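Polysialic acid O-acetyltransferase (Escherichia coli, PDB 3JQY) catalyses the transfer of acetyl groups from acetyl-CoA to the O-7 or O-9 hydroxyls of long capsular polysialic acid chains. Local coordinates at residues 111-116 / 220-225; 130-135 / 236-241; 143-148 / 178-183; 147-152 / 156-161; 227-230 / 234-237. All blocks are in the same frame, centred on the assembly; numbering follows the deposited sequence.

How the contacts relate
Contacts 1, 2 and 5 gather where the C-terminal part of the chain folds back on a left-handed beta-helix; contacts 3 and 4 lie at the base and in the body of the loop 143-161, which leaves that helix toward a neighbouring subunit. Contacts 1 and 2, with centres about 10 Å apart, use the adjacent strands 113-114 and 134-135 and are linked by the Arg111-Asp132 salt bridge. Contact 5 shares helix 233-245 with contact 2, again with about 10 Å between centres. Contacts 3 and 4, centres about 12 Å apart, share His147 and Pro148 and contain residues that probably bind acetyl-CoA. Contacts 4 and 5 lie far apart, their centres about 44 Å from each other.

Contact 1: 111-116 / 220-225; sequences RTTIGA and WARTDK
Thr113 and Arg222 meet head-on, and the tight part of the contact is little more than one hydroxyl held at the edge of a guanidinium group. Arg222 NH2 donates to Thr113 OG1 at 3.0 Å with a fairly straight N-H...O angle of 161°, and the oxygen lies in the guanidinium plane. NH1 of Arg222 adds a longer, weak bond of 3.4 Å to the same OG1, so the hydroxyl sits across the pair of terminal nitrogens. Beside it, Thr113 CG2 touches Arg222 NH2 at 3.8 Å. The arginine leaves its backbone almost straight and then bends at chi3 (-78°), which turns the end of the chain to face the threonine.

The rest is loose. Arg222 NH1 passes 4.4 Å from Arg111 O, too far for a bond, and the Arg111 side chain leads off to a salt bridge with Asp132. Both Thr113 and Arg222 keep part of their surface exposed, although Met134 packs against each of them and Cys133 O receives a weak bond from NH1. A single long side chain thus ties the loop after strand 218-220 to the outer surface of strand 113-114, one of the short parallel strands of the left-handed beta-helix of the hexapeptide-repeat transferases.

Contact 2: 130-135 / 236-241; sequences GHDCMI and SSYHAK
Tyr238 reaches from helix 233-245 to Asp132, joining the C-terminal helix to a turn that leads into strand 134-135 of the left-handed beta-helix.

Hydrogen bonding centres on one pair: the phenol OH donates to Asp132 OD2 over a short 2.5 Å. The carboxylate receives it on the anti lone pair of OD2, the one directed away from OD1, while OD1 forms a salt bridge with Arg111 NE. The acid is therefore engaged at both oxygens, which would tend to favour its ionised form. Asp132 has CG anti to the carbonyl carbon (chi1 -61°), a rotation that presents OD2 to the helix.

Van der Waals contact is modest. Tyr238 CE2 approaches Asp132 CB to 3.9 Å, and the OH lies 4.2 Å from His131 CB. Elsewhere the tyrosine ring stacks with Tyr169, so its direction does not depend on the hydroxyl alone. A phenylalanine here, lacking the hydroxyl, would probably leave Asp132 OD2 without its bond to the helix.

Ring and carboxylate planes stand 76° apart, with OD2 lying at the ring edge, near its plane and 3.4 Å from Tyr238 CE2.

Contact 3: 143-148 / 178-183; sequences ASDGHP and IMKGVS
Lys180 extends from a type II beta turn, Met179 to Val182, across to Asp145 at the base of the large loop that leaves the left-handed beta-helix. Such turns link the strands of the helix, and here Gly181 takes the positive-phi position that follows the lysine.

At the root of the side chain, CB of Lys180 rests against the backbone carbonyl of Ala143, 3.3 Å from its O. CG is placed between the backbone N and the carbonyl carbon (chi1 68°), and from there the chain runs extended alongside the loop. CD comes within 3.7 Å of Asp145 OD1 and also packs on the Trp160 carbonyl oxygen; CE lies 3.7 Å from Asp145 OD2. A bend at chi4 (-60°) then brings the ammonium group onto the carboxylate. NZ forms a salt bridge with Asp145 OD2 at 3.1 Å, meeting that oxygen on its syn side but 26° out of the carboxylate plane, and makes a weak bond of equal length, 3.1 Å, to OD1. The two side chains cross at about a right angle.

OD2 has a second donor, Asn159 ND2, which should help to hold the carboxylate's rotation. By similarity, Asp145, Gly146, His147 and Lys180 bind acetyl-CoA, so the ion pair probably forms part of the wall of the cofactor site. A water completes the link between the segments, donating to Asp145 OD1 at 3.0 Å and accepting from the backbone N of Lys180 at 3.1 Å.

Contact 4: 147-152 / 156-161; sequences HPIFDI and KRINWA
Asn159 fastens its side-chain amide to the backbone on both sides of Pro148. ND2 donates to His147 O at 2.9 Å, in the carbonyl plane and nearly in its own amide plane, with an N-H...O angle of 167°. Its CG, between the backbone N and the carbonyl carbon (chi1 70°), directs the amide there. OD1 accepts from Ile149 N at 2.8 Å, the donor standing above the carbonyl plane, and Arg157 NE reaches OD1 from the opposite face at 2.9 Å, while Arg157 NH2 bonds to Asn159 O at 3.3 Å. ND2 also bonds to Asp145 OD2, so four bonds limit the turning of the amide. With an alanine here, His147 O, Ile149 N and Arg157 NE would probably lose a common partner.

Farther along, Phe150 and Arg157 form a non-hydrogen-bonded antiparallel bridge, flanked by the bonds Ile158 N to Ile149 O (2.8 Å) and Asp151 N to Lys156 O (3.0 Å).

Packing surrounds this frame. Phe150 CE1 touches Arg157 CB at 3.9 Å, Pro148 CA sits over one guanidinium face of Arg157, and the arginine's CD lies over the centre of one face of the Trp160 ring.

The loop projects from the beta-helix between strands 139-142 and 164-166. Ile149 and Phe150 pair in an antiparallel ladder with a strand of a neighbouring subunit, whose Trp171 lies edge-to-face with His147 and whose Arg222 O bonds to His147 ND1.

Contact 5: 227-230 / 234-237; sequences ELIS and RCSS
Ser236 OG sits among backbone carbonyls, 2.8 Å from Ile229 O and within hydrogen-bonding reach of Asp232 O as well. Its single proton thus has two acceptors, one in the segment before the helix and one a helical turn back along the chain. The rotation that puts it there has OG anti to the carbonyl carbon (chi1 -69°), folding the hydroxyl back toward the start of helix 233-245. Ser230 CA comes close on the same oxygen, at 3.1 Å, so the 3-10 segment at 229-230 is pressed directly onto the serine.

Next to this polar point runs a small apolar one. Ile229 turns its CG2 branch toward the helix, touching Cys235 SG and Ser236 CA, each at 3.8 Å, while CG1 stands 4.1 Å from the same sulfur. Cys235 has SG anti to its own N (chi1 -174°), which swings the sulfur to the isoleucine. Both residues are buried: Ile219 of strand 218-220 packs on each, and Phe150 of a neighbouring subunit does the same.

Side-chain carboxylates reinforce the approach to the helix. Asp232 OD2 accepts from Cys235 N in the first turn, and Asp231 OD2 accepts from the N atoms of Glu227 and Leu228. The segment before the helix is held to the first turn by a hydroxyl whose one proton can serve either Ile229 O or Asp232 O and by a thiol placed among hydrocarbon groups; between the two segments the contact is uncharged, with the Asp231 and Asp232 carboxylates beside it, and its apolar side continues into the subunit interface.

Contact 1: 111-116 / 220-225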
# COMPACT_ATOMS: atom_id res chain seq x y z
N ARG B 111 -6.38 26.08 -6.95
CA ARG B 111 -6.39 25.22 -8.13
C ARG B 111 -5.65 23.90 -7.91
O ARG B 111 -5.19 23.28 -8.86
CB ARG B 111 -5.80 25.95 -9.35
CG ARG B 111 -6.53 27.26 -9.68
CD ARG B 111 -5.79 28.06 -10.75
NE ARG B 111 -4.41 28.34 -10.37
CZ ARG B 111 -4.01 29.43 -9.72
NH1 ARG B 111 -4.88 30.36 -9.35
NH2 ARG B 111 -2.73 29.58 -9.42
N THR B 112 -5.54 23.49 -6.66
CA THR B 112 -4.91 22.21 -6.35
C THR B 112 -5.98 21.12 -6.31
O THR B 112 -7.08 21.34 -5.81
CB THR B 112 -4.15 22.30 -5.01
OG1 THR B 112 -2.89 22.94 -5.24
CG2 THR B 112 -3.95 20.92 -4.40
N THR B 113 -5.67 19.95 -6.86
CA THR B 113 -6.60 18.83 -6.85
C THR B 113 -6.07 17.70 -5.98
O THR B 113 -4.88 17.39 -6.01
CB THR B 113 -6.90 18.31 -8.27
OG1 THR B 113 -5.70 17.82 -8.88
CG2 THR B 113 -7.46 19.45 -9.12
N ILE B 114 -6.97 17.12 -5.19
CA ILE B 114 -6.57 16.09 -4.23
C ILE B 114 -7.51 14.90 -4.33
O ILE B 114 -8.74 15.05 -4.23
CB ILE B 114 -6.59 16.65 -2.80
CG1 ILE B 114 -5.54 17.76 -2.64
CG2 ILE B 114 -6.40 15.53 -1.79
CD1 ILE B 114 -5.70 18.62 -1.39
N GLY B 115 -6.93 13.73 -4.54
CA GLY B 115 -7.71 12.51 -4.74
C GLY B 115 -8.23 11.86 -3.47
O GLY B 115 -7.80 12.17 -2.35
N ALA B 116 -9.16 10.92 -3.64
CA ALA B 116 -9.74 10.19 -2.53
C ALA B 116 -8.67 9.48 -1.72
O ALA B 116 -7.67 9.02 -2.27
CB ALA B 116 -10.79 9.19 -3.04
N TRP B 220 6.66 18.55 -14.87
CA TRP B 220 5.51 17.76 -15.34
C TRP B 220 4.40 18.66 -15.86
O TRP B 220 4.43 19.87 -15.64
CB TRP B 220 4.96 16.92 -14.18
CG TRP B 220 4.48 17.80 -13.06
CD1 TRP B 220 5.24 18.41 -12.10
CD2 TRP B 220 3.12 18.20 -12.80
NE1 TRP B 220 4.45 19.16 -11.26
CE2 TRP B 220 3.14 19.05 -11.67
CE3 TRP B 220 1.90 17.92 -13.42
CZ2 TRP B 220 1.98 19.61 -11.14
CZ3 TRP B 220 0.74 18.49 -12.89
CH2 TRP B 220 0.79 19.33 -11.76
N ALA B 221 3.43 18.07 -16.54
CA ALA B 221 2.22 18.79 -16.92
C ALA B 221 1.00 17.89 -16.78
O ALA B 221 1.12 16.66 -16.77
CB ALA B 221 2.33 19.32 -18.35
N ARG B 222 -0.17 18.51 -16.68
CA ARG B 222 -1.40 17.76 -16.45
C ARG B 222 -1.92 17.11 -17.74
O ARG B 222 -2.34 15.95 -17.74
CB ARG B 222 -2.46 18.67 -15.84
CG ARG B 222 -3.54 17.94 -15.06
CD ARG B 222 -4.48 18.93 -14.37
NE ARG B 222 -3.92 19.52 -13.16
CZ ARG B 222 -4.23 19.11 -11.93
NH1 ARG B 222 -3.71 19.70 -10.86
NH2 ARG B 222 -5.09 18.11 -11.77
N THR B 223 -1.86 17.84 -18.85
CA THR B 223 -2.37 17.34 -20.13
C THR B 223 -1.54 16.19 -20.70
O THR B 223 -0.33 16.30 -20.84
CB THR B 223 -2.38 18.44 -21.21
OG1 THR B 223 -2.56 19.72 -20.61
CG2 THR B 223 -3.50 18.18 -22.22
N ASP B 224 -2.21 15.10 -21.07
CA ASP B 224 -1.51 13.97 -21.67
C ASP B 224 -1.16 14.26 -23.13
O ASP B 224 -0.41 13.51 -23.76
CB ASP B 224 -2.34 12.69 -21.56
CG ASP B 224 -3.57 12.72 -22.44
OD1 ASP B 224 -3.81 11.72 -23.15
OD2 ASP B 224 -4.29 13.74 -22.43
N LYS B 225 -1.71 15.35 -23.66
CA LYS B 225 -1.51 15.71 -25.05
C LYS B 225 -0.18 16.42 -25.29
O LYS B 225 0.37 16.39 -26.39
CB LYS B 225 -2.66 16.60 -25.54
CG LYS B 225 -4.03 15.94 -25.48
CD LYS B 225 -4.11 14.76 -26.44
CE LYS B 225 -3.89 15.21 -27.88
NZ LYS B 225 -3.85 14.06 -28.83

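Contact 2: 130-135 / 236-241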
# COMPACT_ATOMS: atom_id res chain seq x y z
N GLY B 130 1.05 23.90 -1.93
CA GLY B 130 1.04 25.10 -2.74
C GLY B 130 -0.08 25.14 -3.75
O GLY B 130 -0.97 24.28 -3.76
N HIS B 131 -0.05 26.15 -4.61
CA HIS B 131 -1.05 26.27 -5.66
C HIS B 131 -0.72 25.31 -6.79
O HIS B 131 0.42 24.88 -6.94
CB HIS B 131 -1.07 27.70 -6.22
CG HIS B 131 -1.07 28.76 -5.16
ND1 HIS B 131 -2.15 28.97 -4.33
CD2 HIS B 131 -0.14 29.68 -4.82
CE1 HIS B 131 -1.88 29.97 -3.51
NE2 HIS B 131 -0.66 30.42 -3.79
N ASP B 132 -1.74 24.96 -7.57
CA ASP B 132 -1.56 24.20 -8.81
C ASP B 132 -0.91 22.83 -8.63
O ASP B 132 -0.22 22.34 -9.53
CB ASP B 132 -0.74 25.02 -9.82
CG ASP B 132 -1.42 26.31 -10.20
OD1 ASP B 132 -2.60 26.25 -10.63
OD2 ASP B 132 -0.78 27.37 -10.07
N CYS B 133 -1.13 22.20 -7.48
CA CYS B 133 -0.63 20.84 -7.28
C CYS B 133 -1.62 19.78 -7.77
O CYS B 133 -2.83 20.01 -7.84
CB CYS B 133 -0.28 20.58 -5.81
SG CYS B 133 1.18 21.49 -5.24
N MET B 134 -1.07 18.63 -8.13
CA MET B 134 -1.88 17.47 -8.49
C MET B 134 -1.54 16.36 -7.51
O MET B 134 -0.47 15.75 -7.60
CB MET B 134 -1.58 17.02 -9.93
CG MET B 134 -2.43 15.84 -10.40
SD MET B 134 -2.33 15.58 -12.19
CE MET B 134 -0.63 15.04 -12.35
N ILE B 135 -2.43 16.14 -6.55
CA ILE B 135 -2.24 15.11 -5.54
C ILE B 135 -3.14 13.93 -5.87
O ILE B 135 -4.37 14.06 -5.88
CB ILE B 135 -2.59 15.64 -4.13
CG1 ILE B 135 -1.88 16.98 -3.85
CG2 ILE B 135 -2.30 14.59 -3.07
CD1 ILE B 135 -0.38 16.95 -4.08
N SER B 236 4.37 25.77 -18.88
CA SER B 236 5.21 26.81 -19.46
C SER B 236 5.43 27.94 -18.46
O SER B 236 6.55 28.44 -18.32
CB SER B 236 4.58 27.36 -20.74
OG SER B 236 4.60 26.38 -21.77
N SER B 237 4.37 28.32 -17.77
CA SER B 237 4.45 29.42 -16.80
C SER B 237 5.42 29.09 -15.68
O SER B 237 6.33 29.87 -15.39
CB SER B 237 3.06 29.71 -16.22
OG SER B 237 3.13 30.69 -15.20
N TYR B 238 5.24 27.94 -15.05
CA TYR B 238 6.14 27.53 -13.97
C TYR B 238 7.57 27.29 -14.47
O TYR B 238 8.53 27.63 -13.78
CB TYR B 238 5.59 26.31 -13.22
CG TYR B 238 4.53 26.67 -12.20
CD1 TYR B 238 4.89 27.18 -10.96
CD2 TYR B 238 3.18 26.51 -12.48
CE1 TYR B 238 3.94 27.52 -10.02
CE2 TYR B 238 2.21 26.85 -11.54
CZ TYR B 238 2.60 27.35 -10.31
OH TYR B 238 1.65 27.69 -9.38
N HIS B 239 7.70 26.72 -15.66
CA HIS B 239 9.01 26.51 -16.27
C HIS B 239 9.77 27.83 -16.38
O HIS B 239 10.93 27.92 -16.01
CB HIS B 239 8.86 25.86 -17.64
CG HIS B 239 10.16 25.68 -18.37
ND1 HIS B 239 11.06 24.68 -18.07
CD2 HIS B 239 10.72 26.40 -19.38
CE1 HIS B 239 12.11 24.78 -18.87
NE2 HIS B 239 11.93 25.81 -19.67
N ALA B 240 9.09 28.87 -16.88
CA ALA B 240 9.74 30.17 -17.04
C ALA B 240 10.11 30.77 -15.68
O ALA B 240 11.21 31.30 -15.50
CB ALA B 240 8.83 31.12 -17.82
N LYS B 241 9.21 30.65 -14.72
CA LYS B 241 9.47 31.14 -13.38
C LYS B 241 10.68 30.46 -12.73
O LYS B 241 11.51 31.13 -12.11
CB LYS B 241 8.22 30.94 -12.51
CG LYS B 241 8.42 31.24 -11.03
CD LYS B 241 7.15 30.92 -10.25
CE LYS B 241 7.34 31.17 -8.75
NZ LYS B 241 8.30 30.21 -8.14

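Contact 3: 143-148 / 178-183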
# COMPACT_ATOMS: atom_id res chain seq x y z
N ALA B 143 2.87 14.43 9.43
CA ALA B 143 3.83 15.34 10.06
C ALA B 143 4.13 14.98 11.51
O ALA B 143 5.01 15.58 12.13
CB ALA B 143 3.33 16.78 9.97
N SER B 144 3.38 14.03 12.05
CA SER B 144 3.59 13.53 13.41
C SER B 144 3.64 12.01 13.42
O SER B 144 2.87 11.35 12.71
CB SER B 144 2.46 14.01 14.32
OG SER B 144 2.51 13.34 15.57
N ASP B 145 4.54 11.44 14.23
CA ASP B 145 4.71 9.99 14.32
C ASP B 145 3.62 9.31 15.15
O ASP B 145 3.41 8.10 15.03
CB ASP B 145 6.06 9.63 14.94
CG ASP B 145 7.22 9.80 13.98
OD1 ASP B 145 7.00 10.18 12.81
OD2 ASP B 145 8.37 9.53 14.40
N GLY B 146 2.96 10.08 16.00
CA GLY B 146 1.86 9.53 16.79
C GLY B 146 2.24 9.06 18.18
O GLY B 146 1.43 9.16 19.11
N HIS B 147 3.47 8.60 18.34
CA HIS B 147 3.98 8.10 19.61
C HIS B 147 5.44 8.53 19.76
O HIS B 147 6.14 8.72 18.77
CB HIS B 147 3.87 6.57 19.68
CG HIS B 147 2.47 6.07 19.55
ND1 HIS B 147 1.51 6.27 20.53
CD2 HIS B 147 1.86 5.36 18.57
CE1 HIS B 147 0.38 5.71 20.15
NE2 HIS B 147 0.56 5.15 18.97
N PRO B 148 5.91 8.82 20.97
CA PRO B 148 7.26 9.35 21.21
C PRO B 148 8.36 8.30 21.06
O PRO B 148 8.17 7.15 21.47
CB PRO B 148 7.22 9.80 22.68
CG PRO B 148 5.87 9.45 23.20
CD PRO B 148 5.16 8.60 22.21
N ILE B 178 4.21 11.10 2.62
CA ILE B 178 5.26 12.07 2.87
C ILE B 178 5.39 12.22 4.38
O ILE B 178 4.41 12.53 5.07
CB ILE B 178 4.95 13.41 2.19
CG1 ILE B 178 4.87 13.22 0.68
CG2 ILE B 178 6.02 14.44 2.53
CD1 ILE B 178 4.67 14.51 -0.09
N MET B 179 6.58 11.97 4.90
CA MET B 179 6.81 11.95 6.35
C MET B 179 7.25 13.30 6.91
O MET B 179 7.40 14.27 6.17
CB MET B 179 7.81 10.85 6.72
CG MET B 179 7.38 9.45 6.29
SD MET B 179 5.70 9.04 6.82
CE MET B 179 5.73 7.25 6.72
N LYS B 180 7.46 13.36 8.23
CA LYS B 180 7.64 14.66 8.88
C LYS B 180 8.91 15.38 8.43
O LYS B 180 9.94 14.76 8.13
CB LYS B 180 7.63 14.52 10.40
CG LYS B 180 8.83 13.77 10.98
CD LYS B 180 8.62 13.53 12.47
CE LYS B 180 9.76 12.71 13.07
NZ LYS B 180 9.88 11.37 12.42
N GLY B 181 8.82 16.71 8.36
CA GLY B 181 9.97 17.55 8.11
C GLY B 181 10.38 17.62 6.65
O GLY B 181 11.43 18.16 6.33
N VAL B 182 9.55 17.07 5.77
CA VAL B 182 9.90 17.02 4.36
C VAL B 182 9.36 18.22 3.58
O VAL B 182 8.19 18.60 3.72
CB VAL B 182 9.39 15.72 3.70
CG1 VAL B 182 9.52 15.79 2.18
CG2 VAL B 182 10.14 14.52 4.25
N SER B 183 10.22 18.82 2.77
CA SER B 183 9.83 19.82 1.79
C SER B 183 9.99 19.22 0.40
O SER B 183 10.97 18.52 0.13
CB SER B 183 10.72 21.05 1.90
OG SER B 183 10.48 21.75 3.11
O HOH W 1 6.29 11.23 10.13

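Contact 4: 147-152 / 156-161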
# COMPACT_ATOMS: atom_id res chain seq x y z
N HIS B 147 3.47 8.60 18.34
CA HIS B 147 3.98 8.10 19.61
C HIS B 147 5.44 8.53 19.76
O HIS B 147 6.14 8.72 18.77
CB HIS B 147 3.87 6.57 19.68
CG HIS B 147 2.47 6.07 19.55
ND1 HIS B 147 1.51 6.27 20.53
CD2 HIS B 147 1.86 5.36 18.57
CE1 HIS B 147 0.38 5.71 20.15
NE2 HIS B 147 0.56 5.15 18.97
N PRO B 148 5.91 8.82 20.97
CA PRO B 148 7.26 9.35 21.21
C PRO B 148 8.36 8.30 21.06
O PRO B 148 8.17 7.15 21.47
CB PRO B 148 7.22 9.80 22.68
CG PRO B 148 5.87 9.45 23.20
CD PRO B 148 5.16 8.60 22.21
N ILE B 149 9.48 8.72 20.48
CA ILE B 149 10.70 7.92 20.47
C ILE B 149 11.81 8.73 21.15
O ILE B 149 11.92 9.93 20.94
CB ILE B 149 11.11 7.55 19.04
CG1 ILE B 149 10.05 6.61 18.44
CG2 ILE B 149 12.48 6.87 19.01
CD1 ILE B 149 10.24 6.36 16.95
N PHE B 150 12.60 8.05 21.98
CA PHE B 150 13.61 8.71 22.81
C PHE B 150 15.02 8.17 22.55
O PHE B 150 15.20 6.99 22.21
CB PHE B 150 13.30 8.54 24.30
CG PHE B 150 11.89 8.90 24.70
CD1 PHE B 150 11.60 10.16 25.18
CD2 PHE B 150 10.88 7.96 24.63
CE1 PHE B 150 10.30 10.50 25.56
CE2 PHE B 150 9.58 8.29 25.00
CZ PHE B 150 9.30 9.56 25.48
N ASP B 151 16.02 9.03 22.74
CA ASP B 151 17.41 8.58 22.79
C ASP B 151 17.65 7.91 24.15
O ASP B 151 17.31 8.49 25.19
CB ASP B 151 18.35 9.77 22.62
CG ASP B 151 19.80 9.36 22.60
OD1 ASP B 151 20.35 9.24 21.49
OD2 ASP B 151 20.39 9.15 23.68
N ILE B 152 18.21 6.70 24.16
CA ILE B 152 18.31 5.94 25.41
C ILE B 152 19.35 6.54 26.36
O ILE B 152 19.35 6.23 27.55
CB ILE B 152 18.66 4.45 25.19
CG1 ILE B 152 19.93 4.31 24.35
CG2 ILE B 152 17.49 3.70 24.55
CD1 ILE B 152 20.37 2.86 24.17
N LYS B 156 15.81 11.92 26.22
CA LYS B 156 14.92 12.92 25.66
C LYS B 156 14.26 12.46 24.37
O LYS B 156 14.81 11.64 23.63
CB LYS B 156 15.69 14.22 25.41
CG LYS B 156 16.22 14.87 26.69
CD LYS B 156 16.93 16.18 26.40
CE LYS B 156 17.35 16.87 27.69
NZ LYS B 156 18.09 18.13 27.43
N ARG B 157 13.09 13.01 24.09
CA ARG B 157 12.38 12.68 22.85
C ARG B 157 13.11 13.20 21.62
O ARG B 157 13.60 14.33 21.60
CB ARG B 157 10.96 13.24 22.89
CG ARG B 157 10.25 13.16 21.55
CD ARG B 157 8.76 13.38 21.69
NE ARG B 157 8.07 13.04 20.45
CZ ARG B 157 6.78 13.24 20.22
NH1 ARG B 157 6.01 13.79 21.16
NH2 ARG B 157 6.25 12.89 19.05
N ILE B 158 13.18 12.37 20.58
CA ILE B 158 13.89 12.75 19.36
C ILE B 158 13.08 12.67 18.07
O ILE B 158 13.64 12.80 16.98
CB ILE B 158 15.18 11.92 19.17
CG1 ILE B 158 14.86 10.42 19.14
CG2 ILE B 158 16.19 12.26 20.25
CD1 ILE B 158 16.03 9.55 18.75
N ASN B 159 11.77 12.44 18.18
CA ASN B 159 10.93 12.41 16.98
C ASN B 159 9.78 13.41 17.09
O ASN B 159 8.63 13.07 16.80
CB ASN B 159 10.38 11.01 16.71
CG ASN B 159 9.34 10.58 17.73
OD1 ASN B 159 9.37 11.03 18.88
ND2 ASN B 159 8.42 9.72 17.31
N TRP B 160 10.09 14.62 17.51
CA TRP B 160 9.10 15.69 17.54
C TRP B 160 8.51 15.90 16.15
O TRP B 160 9.20 15.73 15.14
CB TRP B 160 9.74 17.00 18.05
CG TRP B 160 10.17 16.96 19.49
CD1 TRP B 160 11.45 16.90 19.97
CD2 TRP B 160 9.31 17.00 20.65
NE1 TRP B 160 11.44 16.89 21.35
CE2 TRP B 160 10.14 16.95 21.78
CE3 TRP B 160 7.93 17.07 20.82
CZ2 TRP B 160 9.63 16.97 23.08
CZ3 TRP B 160 7.42 17.09 22.11
CH2 TRP B 160 8.27 17.04 23.23
N ALA B 161 7.24 16.27 16.09
CA ALA B 161 6.60 16.59 14.82
C ALA B 161 7.35 17.70 14.10
O ALA B 161 7.91 18.59 14.75
CB ALA B 161 5.14 16.99 15.04

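Contact 5: 227-230 / 234-237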
# COMPACT_ATOMS: atom_id res chain seq x y z
N GLU B 227 3.48 17.39 -25.76
CA GLU B 227 4.74 16.74 -26.11
C GLU B 227 5.92 17.67 -25.85
O GLU B 227 7.07 17.23 -25.75
CB GLU B 227 4.73 16.28 -27.57
CG GLU B 227 3.52 15.42 -27.93
CD GLU B 227 3.76 14.55 -29.15
OE1 GLU B 227 2.96 13.61 -29.37
OE2 GLU B 227 4.74 14.80 -29.88
N LEU B 228 5.63 18.96 -25.74
CA LEU B 228 6.62 19.96 -25.39
C LEU B 228 6.11 20.76 -24.21
O LEU B 228 4.90 20.88 -24.02
CB LEU B 228 6.87 20.91 -26.56
CG LEU B 228 7.45 20.34 -27.85
CD1 LEU B 228 7.40 21.38 -28.96
CD2 LEU B 228 8.87 19.85 -27.63
N ILE B 229 7.02 21.32 -23.42
CA ILE B 229 6.63 22.19 -22.33
C ILE B 229 5.67 23.29 -22.80
O ILE B 229 4.69 23.61 -22.12
CB ILE B 229 7.85 22.81 -21.63
CG1 ILE B 229 8.58 21.74 -20.81
CG2 ILE B 229 7.43 23.98 -20.76
CD1 ILE B 229 9.83 22.23 -20.12
N SER B 230 5.94 23.85 -23.98
CA SER B 230 5.15 24.96 -24.50
C SER B 230 3.71 24.58 -24.86
O SER B 230 2.87 25.46 -25.11
CB SER B 230 5.85 25.61 -25.70
OG SER B 230 6.07 24.66 -26.74
N ARG B 234 0.19 26.16 -17.98
CA ARG B 234 0.69 26.17 -16.60
C ARG B 234 2.12 25.67 -16.49
O ARG B 234 2.94 26.24 -15.76
CB ARG B 234 -0.21 25.33 -15.69
CG ARG B 234 -1.42 26.08 -15.17
CD ARG B 234 -2.35 25.16 -14.38
NE ARG B 234 -3.62 25.82 -14.07
CZ ARG B 234 -3.75 27.13 -13.85
NH1 ARG B 234 -2.68 27.93 -13.88
NH2 ARG B 234 -4.94 27.64 -13.58
N CYS B 235 2.41 24.59 -17.20
CA CYS B 235 3.76 24.06 -17.26
C CYS B 235 4.73 25.13 -17.77
O CYS B 235 5.78 25.36 -17.18
CB CYS B 235 3.81 22.83 -18.18
SG CYS B 235 5.39 21.99 -18.19
N SER B 236 4.37 25.77 -18.88
CA SER B 236 5.21 26.81 -19.46
C SER B 236 5.43 27.94 -18.46
O SER B 236 6.55 28.44 -18.32
CB SER B 236 4.58 27.36 -20.74
OG SER B 236 4.60 26.38 -21.77
N SER B 237 4.37 28.32 -17.77
CA SER B 237 4.45 29.42 -16.80
C SER B 237 5.42 29.09 -15.68
O SER B 237 6.33 29.87 -15.39
CB SER B 237 3.06 29.71 -16.22
OG SER B 237 3.13 30.69 -15.20